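Local coordinates for PHO85 cyclin-10 (Saccharomyces cerevisiae, PDB 4KRD), which serves as a cyclin partner of the cyclin-dependent kinase PHO85, forming a holoenzyme that phosphorylates and negatively regulates glycogen synthase GSY2, at residues Glu48-Leu53 against Thr111-Arg116; Lys89-Lys94 against Thr100-Ala105; Phe107-Leu112 against His134-Ala139; Asn120-Lys125 against Asn200-Phe205; Val141-Lys146 against Ser175-Val180. One frame throughout, in Å; residues are numbered along the deposited sequence.

Contact 1: Glu48-Leu53 against Thr111-Arg116; sequences ELLLKL and TLFLTR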
# COMPACT_ATOMS: atom_id res chain seq x y z
N GLU B 48 13.58 26.22 -2.19
CA GLU B 48 14.45 27.39 -2.06
C GLU B 48 15.39 27.29 -0.87
O GLU B 48 16.56 27.65 -0.98
CB GLU B 48 13.63 28.68 -2.01
CG GLU B 48 12.97 28.98 -3.35
CD GLU B 48 11.97 30.12 -3.29
OE1 GLU B 48 11.91 30.81 -2.24
OE2 GLU B 48 11.25 30.32 -4.29
N LEU B 49 14.90 26.78 0.26
CA LEU B 49 15.76 26.65 1.45
C LEU B 49 16.80 25.55 1.32
O LEU B 49 17.94 25.70 1.76
CB LEU B 49 14.92 26.50 2.72
CG LEU B 49 14.09 27.74 3.05
CD1 LEU B 49 13.15 27.48 4.21
CD2 LEU B 49 15.01 28.94 3.35
N LEU B 50 16.43 24.43 0.70
CA LEU B 50 17.40 23.39 0.44
C LEU B 50 18.52 23.93 -0.46
O LEU B 50 19.69 23.61 -0.27
CB LEU B 50 16.73 22.17 -0.19
CG LEU B 50 15.84 21.45 0.81
CD1 LEU B 50 14.99 20.37 0.10
CD2 LEU B 50 16.73 20.85 1.89
N LEU B 51 18.14 24.71 -1.46
CA LEU B 51 19.12 25.33 -2.34
C LEU B 51 20.06 26.22 -1.53
O LEU B 51 21.28 26.14 -1.68
CB LEU B 51 18.41 26.16 -3.42
CG LEU B 51 17.80 25.37 -4.58
CD1 LEU B 51 16.88 26.25 -5.41
CD2 LEU B 51 18.89 24.76 -5.45
N LYS B 52 19.50 27.03 -0.64
CA LYS B 52 20.30 27.87 0.25
C LYS B 52 21.28 27.05 1.09
O LYS B 52 22.48 27.33 1.10
CB LYS B 52 19.40 28.69 1.17
CG LYS B 52 18.76 29.89 0.51
CD LYS B 52 18.29 30.91 1.55
CE LYS B 52 17.67 32.14 0.89
NZ LYS B 52 16.44 31.80 0.10
N LEU B 53 20.77 26.04 1.79
CA LEU B 53 21.61 25.18 2.62
C LEU B 53 22.71 24.50 1.83
O LEU B 53 23.79 24.24 2.37
CB LEU B 53 20.75 24.10 3.28
CG LEU B 53 20.21 24.35 4.69
CD1 LEU B 53 19.46 25.66 4.77
CD2 LEU B 53 19.32 23.17 5.08
N THR B 111 12.71 14.01 2.73
CA THR B 111 13.37 12.79 3.15
C THR B 111 14.58 12.45 2.28
O THR B 111 15.50 11.75 2.71
CB THR B 111 12.36 11.61 3.25
OG1 THR B 111 12.94 10.54 4.01
CG2 THR B 111 11.97 11.12 1.87
N LEU B 112 14.60 12.96 1.05
CA LEU B 112 15.78 12.80 0.21
C LEU B 112 16.95 13.66 0.73
O LEU B 112 18.11 13.21 0.76
CB LEU B 112 15.45 13.18 -1.24
CG LEU B 112 16.58 13.12 -2.29
CD1 LEU B 112 17.36 11.80 -2.24
CD2 LEU B 112 16.05 13.42 -3.71
N PHE B 113 16.66 14.88 1.15
CA PHE B 113 17.75 15.85 1.40
C PHE B 113 18.11 16.05 2.88
O PHE B 113 19.18 16.55 3.19
CB PHE B 113 17.45 17.20 0.73
CG PHE B 113 17.52 17.15 -0.77
CD1 PHE B 113 18.74 17.11 -1.41
CD2 PHE B 113 16.36 17.10 -1.54
CE1 PHE B 113 18.81 17.03 -2.80
CE2 PHE B 113 16.44 17.04 -2.92
CZ PHE B 113 17.66 17.00 -3.54
N LEU B 114 17.20 15.66 3.78
CA LEU B 114 17.37 15.92 5.20
C LEU B 114 17.30 14.67 6.07
O LEU B 114 16.49 13.76 5.81
CB LEU B 114 16.28 16.88 5.70
CG LEU B 114 16.23 18.29 5.08
CD1 LEU B 114 14.87 18.94 5.35
CD2 LEU B 114 17.36 19.15 5.62
N THR B 115 18.13 14.64 7.10
CA THR B 115 17.95 13.70 8.20
C THR B 115 18.14 14.46 9.53
O THR B 115 18.25 15.69 9.54
CB THR B 115 18.94 12.52 8.09
OG1 THR B 115 18.63 11.52 9.07
CG2 THR B 115 20.37 13.00 8.29
N ARG B 116 18.17 13.73 10.64
CA ARG B 116 18.54 14.29 11.94
C ARG B 116 19.65 13.46 12.52
O ARG B 116 19.65 12.24 12.37
CB ARG B 116 17.38 14.29 12.92
CG ARG B 116 16.26 15.22 12.59
CD ARG B 116 15.25 15.25 13.72
NE ARG B 116 14.09 16.04 13.36
CZ ARG B 116 14.06 17.37 13.44
NH1 ARG B 116 15.13 18.02 13.87
NH2 ARG B 116 12.97 18.03 13.09
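Leu50 meets Phe113 and Leu114 at the point where helix 99-113 gives way to strand 114-116, and the backbones come close there, with Leu50 CA 7.6 Å from Phe113 CA. The two methyls of Leu50 divide the work. CD1 lies 3.9 Å from Phe113 CD2 and approaches the ring at a slant, neither squarely over the face nor at the rim. CD2 goes to the base of the same residue, 3.9 Å from Phe113 CB, and also reaches Leu114, where CG is 4.1 Å away. With CG anti to its own carbonyl carbon (chi1 -70°), Leu50 projects its fork from the helix so that both methyls bear on Phe113 and CD2 reaches Leu114 as well. Phe113 has the same first torsion, and its CB and CD2 lie against that fork. Leu114, the first residue to leave helical geometry, brings only the end of its side chain back to Leu50. No hydrogen bond crosses between the segments; the three residues are buried. An alanine at Leu50 would remove both methyls and would probably leave a gap beside the Phe113 ring, with Leu114 losing its neighbour too. In this cyclin domain, helix 36-54 thus packs on the turn from helix 99-113 into the hairpin. Beyond the pair of segments, Phe113 also packs on Met136 of helix 130-148, Leu49 on Leu199 and Leu202 of helix 189-203, and Leu124 of strand 122-124 on Leu50.

Contact 2: Lys89-Lys94 against Thr100-Ala105; sequences KRIQDK and TVYLVA
Gln92 and Tyr102 are the residues whose backbones come nearest between helices 84-95 and 99-113, yet their CA atoms are 9.9 Å apart, so long side chains must bridge the gap. Tyr102 covers most of it: its first torsion (chi1 -57°) sets CG anti to the carbonyl carbon, and the ring extends until its hydroxyl arrives between Ile91 and Gln92. Tyr102 OH lies 3.6 Å from Gln92 CB and 4.1 Å from Ile91 CG2. Gln92 leaves its helix with CG anti to the backbone N and then bends at chi2 (60°), which folds the amide back to the edge of the ring, with Gln92 CD 4.0 Å from Tyr102 CE2. The amide plane stands 74° from the ring plane, so the two flat groups do not stack. Putting an alanine at Gln92 would take away the folded amide and would probably leave the hydroxyl end of Tyr102 without its polar neighbour. Two consecutive helices of the all-helical cyclin fold, joined by a short link, are thus packed through a tyrosine. Tyr97 of that link touches both Gln92 and Tyr102. Helix 36-54 closes in with Val36 on Gln92 and with Ala39 and Leu40 on Tyr102, while Val101, the residue before Tyr102, packs on Thr145 of helix 130-148.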
# COMPACT_ATOMS: atom_id res chain seq x y z
N LYS B 89 2.39 26.13 -11.24
CA LYS B 89 1.08 26.65 -11.64
C LYS B 89 0.55 25.88 -12.83
O LYS B 89 -0.63 25.50 -12.86
CB LYS B 89 1.17 28.14 -12.03
CG LYS B 89 1.50 29.09 -10.90
CD LYS B 89 1.98 30.45 -11.43
CE LYS B 89 2.41 31.38 -10.29
NZ LYS B 89 3.26 32.50 -10.78
N ARG B 90 1.41 25.67 -13.82
CA ARG B 90 1.01 24.92 -15.01
C ARG B 90 0.54 23.50 -14.66
O ARG B 90 -0.47 23.03 -15.17
CB ARG B 90 2.13 24.89 -16.05
CG ARG B 90 1.88 23.91 -17.19
CD ARG B 90 2.92 24.01 -18.30
NE ARG B 90 2.79 22.89 -19.24
CZ ARG B 90 1.90 22.84 -20.23
NH1 ARG B 90 1.06 23.85 -20.43
NH2 ARG B 90 1.85 21.78 -21.02
N ILE B 91 1.28 22.82 -13.78
CA ILE B 91 0.94 21.46 -13.37
C ILE B 91 -0.43 21.44 -12.68
O ILE B 91 -1.29 20.62 -13.00
CB ILE B 91 2.04 20.85 -12.46
CG1 ILE B 91 3.36 20.72 -13.23
CG2 ILE B 91 1.63 19.47 -11.94
CD1 ILE B 91 4.55 20.20 -12.39
N GLN B 92 -0.64 22.36 -11.74
CA GLN B 92 -1.90 22.38 -11.01
C GLN B 92 -3.08 22.82 -11.87
O GLN B 92 -4.20 22.33 -11.70
CB GLN B 92 -1.79 23.27 -9.77
CG GLN B 92 -3.06 23.36 -8.94
CD GLN B 92 -3.54 22.01 -8.42
OE1 GLN B 92 -4.67 21.87 -7.95
NE2 GLN B 92 -2.67 21.01 -8.50
N ASP B 93 -2.84 23.74 -12.80
CA ASP B 93 -3.87 24.19 -13.73
C ASP B 93 -4.36 23.04 -14.60
O ASP B 93 -5.55 22.92 -14.90
CB ASP B 93 -3.34 25.31 -14.63
CG ASP B 93 -3.30 26.66 -13.93
OD1 ASP B 93 -4.01 26.82 -12.91
OD2 ASP B 93 -2.56 27.55 -14.40
N LYS B 94 -3.41 22.19 -15.00
CA LYS B 94 -3.68 21.06 -15.88
C LYS B 94 -4.18 19.81 -15.14
O LYS B 94 -4.93 19.01 -15.70
CB LYS B 94 -2.42 20.72 -16.67
CG LYS B 94 -1.89 21.83 -17.55
CD LYS B 94 -2.73 21.99 -18.82
CE LYS B 94 -2.02 22.89 -19.84
NZ LYS B 94 -2.79 23.03 -21.11
N THR B 100 -3.01 17.46 -0.60
CA THR B 100 -2.28 16.28 -0.12
C THR B 100 -1.17 15.85 -1.07
O THR B 100 -0.14 15.33 -0.65
CB THR B 100 -3.25 15.10 0.06
OG1 THR B 100 -4.35 15.51 0.86
CG2 THR B 100 -2.54 13.93 0.72
N VAL B 101 -1.38 16.06 -2.36
CA VAL B 101 -0.40 15.65 -3.36
C VAL B 101 0.91 16.42 -3.18
O VAL B 101 2.00 15.83 -3.22
CB VAL B 101 -0.97 15.81 -4.79
CG1 VAL B 101 0.13 15.64 -5.83
CG2 VAL B 101 -2.10 14.79 -4.99
N TYR B 102 0.80 17.72 -2.94
CA TYR B 102 1.97 18.56 -2.77
C TYR B 102 2.61 18.40 -1.38
O TYR B 102 3.83 18.53 -1.25
CB TYR B 102 1.62 20.02 -3.10
CG TYR B 102 1.09 20.12 -4.52
CD1 TYR B 102 1.92 19.87 -5.60
CD2 TYR B 102 -0.24 20.44 -4.77
CE1 TYR B 102 1.46 19.93 -6.88
CE2 TYR B 102 -0.72 20.52 -6.07
CZ TYR B 102 0.14 20.27 -7.12
OH TYR B 102 -0.28 20.33 -8.43
N LEU B 103 1.81 18.10 -0.36
CA LEU B 103 2.37 17.84 0.96
C LEU B 103 3.24 16.59 0.92
O LEU B 103 4.35 16.57 1.46
CB LEU B 103 1.27 17.67 2.01
CG LEU B 103 0.25 18.82 2.14
CD1 LEU B 103 -0.88 18.45 3.10
CD2 LEU B 103 0.95 20.10 2.58
N VAL B 104 2.75 15.54 0.27
CA VAL B 104 3.53 14.32 0.10
C VAL B 104 4.76 14.59 -0.78
O VAL B 104 5.86 14.09 -0.50
CB VAL B 104 2.68 13.15 -0.47
CG1 VAL B 104 3.58 12.01 -0.91
CG2 VAL B 104 1.66 12.64 0.58
N ALA B 105 4.58 15.36 -1.84
CA ALA B 105 5.69 15.74 -2.70
C ALA B 105 6.77 16.44 -1.90
O ALA B 105 7.98 16.21 -2.10
CB ALA B 105 5.21 16.65 -3.84

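Contact 3: Phe107-Leu112 against His134-Ala139; sequences FLIDTL and HRMIIA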
# COMPACT_ATOMS: atom_id res chain seq x y z
N PHE B 107 7.30 16.17 1.34
CA PHE B 107 7.95 15.23 2.25
C PHE B 107 8.94 14.34 1.52
O PHE B 107 9.96 13.94 2.10
CB PHE B 107 6.95 14.35 3.03
CG PHE B 107 7.62 13.50 4.05
CD1 PHE B 107 7.99 14.04 5.29
CD2 PHE B 107 7.96 12.18 3.77
CE1 PHE B 107 8.65 13.27 6.23
CE2 PHE B 107 8.65 11.41 4.72
CZ PHE B 107 8.99 11.95 5.95
N LEU B 108 8.66 14.00 0.26
CA LEU B 108 9.60 13.20 -0.52
C LEU B 108 10.94 13.94 -0.69
O LEU B 108 12.02 13.34 -0.55
CB LEU B 108 9.01 12.81 -1.89
CG LEU B 108 7.80 11.86 -1.87
CD1 LEU B 108 7.27 11.59 -3.29
CD2 LEU B 108 8.15 10.54 -1.18
N ILE B 109 10.89 15.23 -0.99
CA ILE B 109 12.13 15.98 -1.10
C ILE B 109 12.80 16.17 0.27
O ILE B 109 14.02 16.09 0.38
CB ILE B 109 11.95 17.32 -1.87
CG1 ILE B 109 10.98 18.24 -1.14
CG2 ILE B 109 11.47 17.07 -3.30
CD1 ILE B 109 11.06 19.70 -1.65
N ASP B 110 11.98 16.40 1.31
CA ASP B 110 12.43 16.42 2.71
C ASP B 110 13.25 15.19 3.05
O ASP B 110 14.32 15.27 3.62
CB ASP B 110 11.23 16.40 3.68
CG ASP B 110 10.53 17.75 3.82
OD1 ASP B 110 11.19 18.79 3.62
OD2 ASP B 110 9.32 17.75 4.16
N THR B 111 12.71 14.01 2.73
CA THR B 111 13.37 12.79 3.15
C THR B 111 14.58 12.45 2.28
O THR B 111 15.50 11.75 2.71
CB THR B 111 12.36 11.61 3.25
OG1 THR B 111 12.94 10.54 4.01
CG2 THR B 111 11.97 11.12 1.87
N LEU B 112 14.60 12.96 1.05
CA LEU B 112 15.78 12.80 0.21
C LEU B 112 16.95 13.66 0.73
O LEU B 112 18.11 13.21 0.76
CB LEU B 112 15.45 13.18 -1.24
CG LEU B 112 16.58 13.12 -2.29
CD1 LEU B 112 17.36 11.80 -2.24
CD2 LEU B 112 16.05 13.42 -3.71
N HIS B 134 13.94 21.38 -11.64
CA HIS B 134 12.82 21.18 -12.57
C HIS B 134 12.41 19.70 -12.66
O HIS B 134 11.22 19.35 -12.55
CB HIS B 134 13.20 21.72 -13.95
CG HIS B 134 12.08 21.71 -14.93
ND1 HIS B 134 12.01 20.82 -15.98
CD2 HIS B 134 10.98 22.49 -15.03
CE1 HIS B 134 10.92 21.05 -16.68
NE2 HIS B 134 10.27 22.06 -16.13
N ARG B 135 13.39 18.82 -12.85
CA ARG B 135 13.12 17.40 -12.98
C ARG B 135 12.75 16.77 -11.64
O ARG B 135 12.02 15.78 -11.60
CB ARG B 135 14.32 16.67 -13.60
CG ARG B 135 14.51 16.98 -15.09
CD ARG B 135 15.68 16.19 -15.66
NE ARG B 135 15.81 16.40 -17.10
CZ ARG B 135 16.68 15.75 -17.87
NH1 ARG B 135 17.49 14.84 -17.35
NH2 ARG B 135 16.72 16.01 -19.17
N MET B 136 13.26 17.34 -10.55
CA MET B 136 12.91 16.89 -9.21
C MET B 136 11.43 17.13 -8.91
O MET B 136 10.76 16.29 -8.30
CB MET B 136 13.78 17.59 -8.16
CG MET B 136 13.51 17.16 -6.72
SD MET B 136 13.91 15.43 -6.38
CE MET B 136 15.67 15.42 -6.71
N ILE B 137 10.93 18.29 -9.32
CA ILE B 137 9.51 18.63 -9.16
C ILE B 137 8.62 17.65 -9.91
O ILE B 137 7.64 17.14 -9.37
CB ILE B 137 9.23 20.07 -9.64
CG1 ILE B 137 9.79 21.07 -8.63
CG2 ILE B 137 7.75 20.29 -9.84
CD1 ILE B 137 9.86 22.50 -9.15
N ILE B 138 8.97 17.39 -11.16
CA ILE B 138 8.27 16.40 -11.97
C ILE B 138 8.17 15.05 -11.25
O ILE B 138 7.08 14.50 -11.11
CB ILE B 138 8.99 16.24 -13.31
CG1 ILE B 138 8.88 17.54 -14.13
CG2 ILE B 138 8.39 15.09 -14.12
CD1 ILE B 138 9.53 17.44 -15.49
N ALA B 139 9.30 14.52 -10.81
CA ALA B 139 9.33 13.21 -10.14
C ALA B 139 8.54 13.17 -8.83
O ALA B 139 7.79 12.21 -8.57
CB ALA B 139 10.79 12.79 -9.90
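Apolar contacts carry everything that passes between Ile109, Leu112 and Met136, all three buried. The nearest approach is Leu112 CD2 to Met136 CE, 3.6 Å, and these two side chains reach for each other tip to tip; the thioether sulfur Met136 SD stands 4.0 Å from the same Leu112 methyl. Further back along the methionine, its CG lies 4.0 Å from Ile109 CG2, so a single side chain serves two partners one helical turn apart. Its shape explains this: CG is anti to the backbone N (chi1 -179°), which sends the chain out toward Ile109, and bends near 60° at both chi2 and chi3 then turn the methyl aside to Leu112.

No hydrogen bond crosses between the segments; the backbone bonds run within each helix. Within 107-112, Thr111 N donates to Phe107 O at 2.8 Å, and within 134-139, Ala139 N donates to Arg135 O at 3.1 Å. Thr111 turns its hydroxyl elsewhere, toward Thr183 and Asn19.

The centre of this contact lies about 3 Å from the centre of the chain. Two successive helices of the bundle, 99-113 and 130-148, meeting through aliphatic and thioether side chains deep inside, are what is expected of the core of a cyclin box, the all-helical fold of this family.

Contact 4: Asn120-Lys125 against Asn200-Phe205; sequences NILQLK and NELRSF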
# COMPACT_ATOMS: atom_id res chain seq x y z
N ASN B 120 19.00 14.91 17.57
CA ASN B 120 17.81 15.45 16.90
C ASN B 120 18.02 16.75 16.13
O ASN B 120 17.07 17.49 15.91
CB ASN B 120 16.66 15.61 17.89
CG ASN B 120 15.92 14.31 18.14
OD1 ASN B 120 16.20 13.30 17.51
ND2 ASN B 120 14.96 14.34 19.06
N ILE B 121 19.25 17.02 15.72
CA ILE B 121 19.54 18.21 14.92
C ILE B 121 19.45 17.91 13.43
O ILE B 121 20.03 16.94 12.94
CB ILE B 121 20.94 18.80 15.24
CG1 ILE B 121 21.10 18.99 16.75
CG2 ILE B 121 21.15 20.12 14.50
CD1 ILE B 121 19.99 19.78 17.39
N LEU B 122 18.73 18.76 12.71
CA LEU B 122 18.53 18.60 11.28
C LEU B 122 19.88 18.67 10.56
O LEU B 122 20.73 19.49 10.92
CB LEU B 122 17.59 19.70 10.79
CG LEU B 122 16.58 19.48 9.68
CD1 LEU B 122 15.65 18.31 10.00
CD2 LEU B 122 15.79 20.77 9.45
N GLN B 123 20.08 17.81 9.58
CA GLN B 123 21.32 17.77 8.80
C GLN B 123 21.00 17.63 7.32
O GLN B 123 20.07 16.90 6.96
CB GLN B 123 22.19 16.58 9.21
CG GLN B 123 22.71 16.61 10.63
CD GLN B 123 23.66 17.77 10.86
OE1 GLN B 123 24.55 18.03 10.05
NE2 GLN B 123 23.46 18.46 11.97
N LEU B 124 21.76 18.31 6.47
CA LEU B 124 21.66 18.14 5.03
C LEU B 124 22.43 16.90 4.59
O LEU B 124 23.60 16.73 4.91
CB LEU B 124 22.20 19.38 4.30
CG LEU B 124 21.95 19.41 2.78
CD1 LEU B 124 20.47 19.59 2.49
CD2 LEU B 124 22.77 20.51 2.08
N LYS B 125 21.75 16.02 3.85
CA LYS B 125 22.30 14.76 3.39
C LYS B 125 22.98 14.88 2.04
O LYS B 125 23.97 14.22 1.77
CB LYS B 125 21.18 13.70 3.26
CG LYS B 125 20.79 13.04 4.55
CD LYS B 125 19.45 12.27 4.41
CE LYS B 125 19.41 11.41 3.18
NZ LYS B 125 18.15 10.61 3.14
N ASN B 200 9.09 25.08 8.59
CA ASN B 200 9.18 26.06 9.67
C ASN B 200 10.54 26.01 10.36
O ASN B 200 11.16 27.04 10.61
CB ASN B 200 8.03 25.89 10.68
CG ASN B 200 6.69 26.32 10.11
OD1 ASN B 200 6.61 26.90 9.03
ND2 ASN B 200 5.62 26.04 10.83
N GLU B 201 11.01 24.80 10.64
CA GLU B 201 12.32 24.62 11.27
C GLU B 201 13.46 25.15 10.38
O GLU B 201 14.35 25.84 10.87
CB GLU B 201 12.55 23.15 11.66
CG GLU B 201 13.79 22.91 12.52
CD GLU B 201 13.88 21.48 13.02
OE1 GLU B 201 12.97 20.68 12.70
OE2 GLU B 201 14.86 21.15 13.72
N LEU B 202 13.43 24.84 9.09
CA LEU B 202 14.45 25.33 8.18
C LEU B 202 14.40 26.85 8.10
O LEU B 202 15.42 27.55 8.17
CB LEU B 202 14.22 24.78 6.78
CG LEU B 202 14.63 23.33 6.53
CD1 LEU B 202 14.07 22.87 5.20
CD2 LEU B 202 16.14 23.24 6.56
N ARG B 203 13.18 27.35 7.93
CA ARG B 203 12.90 28.76 7.84
C ARG B 203 13.57 29.48 9.01
O ARG B 203 14.15 30.55 8.83
CB ARG B 203 11.38 28.96 7.87
CG ARG B 203 10.90 30.30 7.38
CD ARG B 203 9.64 30.14 6.54
NE ARG B 203 8.52 29.57 7.28
CZ ARG B 203 7.31 29.38 6.76
NH1 ARG B 203 7.08 29.72 5.50
NH2 ARG B 203 6.33 28.85 7.48
N SER B 204 13.52 28.87 10.19
CA SER B 204 14.05 29.48 11.40
C SER B 204 15.58 29.55 11.46
O SER B 204 16.13 30.25 12.31
CB SER B 204 13.52 28.75 12.63
OG SER B 204 14.30 27.59 12.89
N PHE B 205 16.27 28.87 10.57
CA PHE B 205 17.71 28.94 10.58
C PHE B 205 18.24 29.81 9.49
O PHE B 205 19.35 30.20 9.51
CB PHE B 205 18.34 27.57 10.40
CG PHE B 205 17.97 26.59 11.43
CD1 PHE B 205 17.84 26.95 12.74
CD2 PHE B 205 17.74 25.29 11.08
CE1 PHE B 205 17.48 26.02 13.66
CE2 PHE B 205 17.40 24.39 11.99
CZ PHE B 205 17.27 24.73 13.27
O HOH W 1 17.40 21.10 14.03
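The two-stranded antiparallel hairpin of strands 114-116 and 122-124 is held against the C-terminal helix 189-203 of this cyclin domain, with Leu122 facing Glu201 and Leu202. The CA atoms of Leu122 and Leu202 are 8.5 Å apart, and their side chains cross at about a right angle. One methyl makes both contacts: Leu122 CD2 is 3.8 Å from Leu202 CD2 and 4.1 Å from Glu201 CD, so it rests on a leucine and on the carboxylate carbon. Leu202, with CG anti to its carbonyl carbon, brings only the end of its side chain near.

The polar part of the contact runs through Glu201. Extended beyond CG, its chain carries the carboxylate out to the strand, where a water links the two segments: it accepts from Leu122 N at 3.0 Å and donates to Glu201 OE2 at 2.6 Å. The other oxygen, OE1, forms a salt bridge with Arg116 of the partner strand, whose NH1 in turn bonds to Asn120 O. Each carboxylate oxygen is therefore engaged, and the hairpin is fastened to the helix at both of its strands. This network would be expected to hold the carboxylate's orientation.

Phe205 packs one ring face over Glu201 O, which is 3.4 Å above the ring plane near the rim. That carbonyl oxygen also accepts from Ser204 OG, 2.7 Å away, at a C=O...OG angle of 131°, the hydroxyl tilted 24° from the carbonyl plane.

Contact 5: Val141-Lys146 against Ser175-Val180; sequences VRLSTK and SLLICV
Beside the contact of Leu143 with Leu176 and Leu177 lies a single flat group, the guanidinium of Arg142, and Lys146 CE, from the next turn, lies over one of its faces, 3.3 Å above the plane and offset toward the rim. Arg142 NE and Lys146 NZ both form salt bridges with Glu173 OE2, so one carboxylate oxygen probably fixes both basic ends, and Arg142 NH1 bonds to His153 O. On the same helix, Thr145 OG1 donates to Arg142 O at 2.8 Å, and Lys146 N reaches that oxygen from the same face of the carbonyl plane.

Across the contact the work falls to one methyl. Leu143 CD2 lies 3.7 Å from Leu176 CD2, 3.7 Å from Leu177 N and 4.0 Å from Leu177 CB, and so rests against the side chain of Leu176 and the base of Leu177. In both leucines CG is anti to the backbone N (chi1 175° and -179°).

Leu143, Lys146, Leu177 and Ile178 also touch the other protein chain of the assembly, presumably the kinase partner, and Lys146 NZ hydrogen-bonds to its backbone. Lys146 of helix 130-148 paired with Glu173 of helix 166-180 at this surface is consistent with the lysine-glutamate pair by which cyclin boxes engage their kinases.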
# COMPACT_ATOMS: atom_id res chain seq x y z
N VAL B 141 6.09 15.10 -7.74
CA VAL B 141 4.65 15.19 -7.95
C VAL B 141 4.11 13.87 -8.47
O VAL B 141 3.09 13.41 -8.00
CB VAL B 141 4.25 16.35 -8.89
CG1 VAL B 141 2.77 16.22 -9.28
CG2 VAL B 141 4.54 17.71 -8.22
N ARG B 142 4.80 13.26 -9.42
CA ARG B 142 4.30 12.05 -10.07
C ARG B 142 4.26 10.89 -9.09
O ARG B 142 3.27 10.17 -9.00
CB ARG B 142 5.13 11.71 -11.32
CG ARG B 142 4.69 10.43 -12.05
CD ARG B 142 3.25 10.53 -12.58
NE ARG B 142 2.96 9.47 -13.55
CZ ARG B 142 1.76 9.25 -14.07
NH1 ARG B 142 0.74 10.01 -13.70
NH2 ARG B 142 1.58 8.27 -14.94
N LEU B 143 5.34 10.73 -8.33
CA LEU B 143 5.44 9.66 -7.34
C LEU B 143 4.38 9.86 -6.27
O LEU B 143 3.73 8.92 -5.81
CB LEU B 143 6.85 9.65 -6.73
CG LEU B 143 7.46 8.31 -6.32
CD1 LEU B 143 7.14 7.24 -7.36
CD2 LEU B 143 8.98 8.42 -6.13
N SER B 144 4.20 11.12 -5.86
CA SER B 144 3.21 11.46 -4.86
C SER B 144 1.80 11.01 -5.26
O SER B 144 1.09 10.40 -4.45
CB SER B 144 3.23 12.97 -4.58
OG SER B 144 2.11 13.32 -3.77
N THR B 145 1.39 11.31 -6.49
CA THR B 145 0.06 10.91 -6.95
C THR B 145 -0.11 9.39 -6.93
O THR B 145 -1.18 8.89 -6.60
CB THR B 145 -0.30 11.45 -8.37
OG1 THR B 145 0.57 10.86 -9.35
CG2 THR B 145 -0.22 12.98 -8.42
N LYS B 146 0.96 8.66 -7.26
CA LYS B 146 0.90 7.20 -7.31
C LYS B 146 0.89 6.56 -5.91
O LYS B 146 0.35 5.47 -5.73
CB LYS B 146 2.06 6.65 -8.15
CG LYS B 146 1.86 6.86 -9.64
CD LYS B 146 2.87 6.13 -10.50
CE LYS B 146 2.50 6.26 -11.98
NZ LYS B 146 3.46 5.57 -12.88
N SER B 175 14.16 7.01 -10.63
CA SER B 175 15.32 7.62 -10.00
C SER B 175 14.98 8.14 -8.60
O SER B 175 15.74 7.93 -7.66
CB SER B 175 15.87 8.76 -10.86
OG SER B 175 16.33 8.27 -12.11
N LEU B 176 13.84 8.82 -8.46
CA LEU B 176 13.48 9.37 -7.16
C LEU B 176 13.15 8.20 -6.23
O LEU B 176 13.59 8.15 -5.09
CB LEU B 176 12.30 10.33 -7.26
CG LEU B 176 11.79 10.85 -5.93
CD1 LEU B 176 12.93 11.55 -5.16
CD2 LEU B 176 10.60 11.76 -6.12
N LEU B 177 12.39 7.24 -6.75
CA LEU B 177 12.03 6.06 -5.95
C LEU B 177 13.27 5.34 -5.39
O LEU B 177 13.37 5.10 -4.18
CB LEU B 177 11.14 5.12 -6.79
CG LEU B 177 10.64 3.85 -6.10
CD1 LEU B 177 9.71 4.19 -4.98
CD2 LEU B 177 9.95 2.94 -7.13
N ILE B 178 14.23 5.02 -6.26
CA ILE B 178 15.49 4.42 -5.81
C ILE B 178 16.18 5.31 -4.77
O ILE B 178 16.68 4.82 -3.76
CB ILE B 178 16.47 4.12 -6.98
CG1 ILE B 178 15.88 3.10 -7.97
CG2 ILE B 178 17.79 3.58 -6.45
CD1 ILE B 178 15.60 1.73 -7.37
N CYS B 179 16.21 6.62 -5.01
CA CYS B 179 16.89 7.54 -4.09
C CYS B 179 16.27 7.67 -2.69
O CYS B 179 16.98 7.97 -1.74
CB CYS B 179 17.09 8.92 -4.73
SG CYS B 179 18.32 8.90 -6.07
N VAL B 180 14.96 7.44 -2.55
CA VAL B 180 14.31 7.59 -1.25
C VAL B 180 13.87 6.28 -0.56
O VAL B 180 13.41 6.31 0.58
CB VAL B 180 13.07 8.53 -1.30
CG1 VAL B 180 13.49 9.98 -1.54
CG2 VAL B 180 12.07 8.06 -2.33

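How the contacts relate
Helix 99-113 serves contacts 1, 2 and 3, and helix 130-148 serves contacts 3 and 5, so the shared elements run through the middle of the cyclin fold. All five contacts are buried; contact 3 is deepest, its centre about 3 Å from the chain centre, and contact 4 is nearest the periphery, at about 16 Å. Chemistry follows this order in part: contacts 1 and 3 are purely apolar across their segments, while contact 4 adds a water bridge and contact 2 brings an amide to a phenol. Contacts 1 and 4 share the hairpin of strands 114-116 and 122-124. Four residues of contact 5, and Thr100 of contact 2, meet the other protein chain.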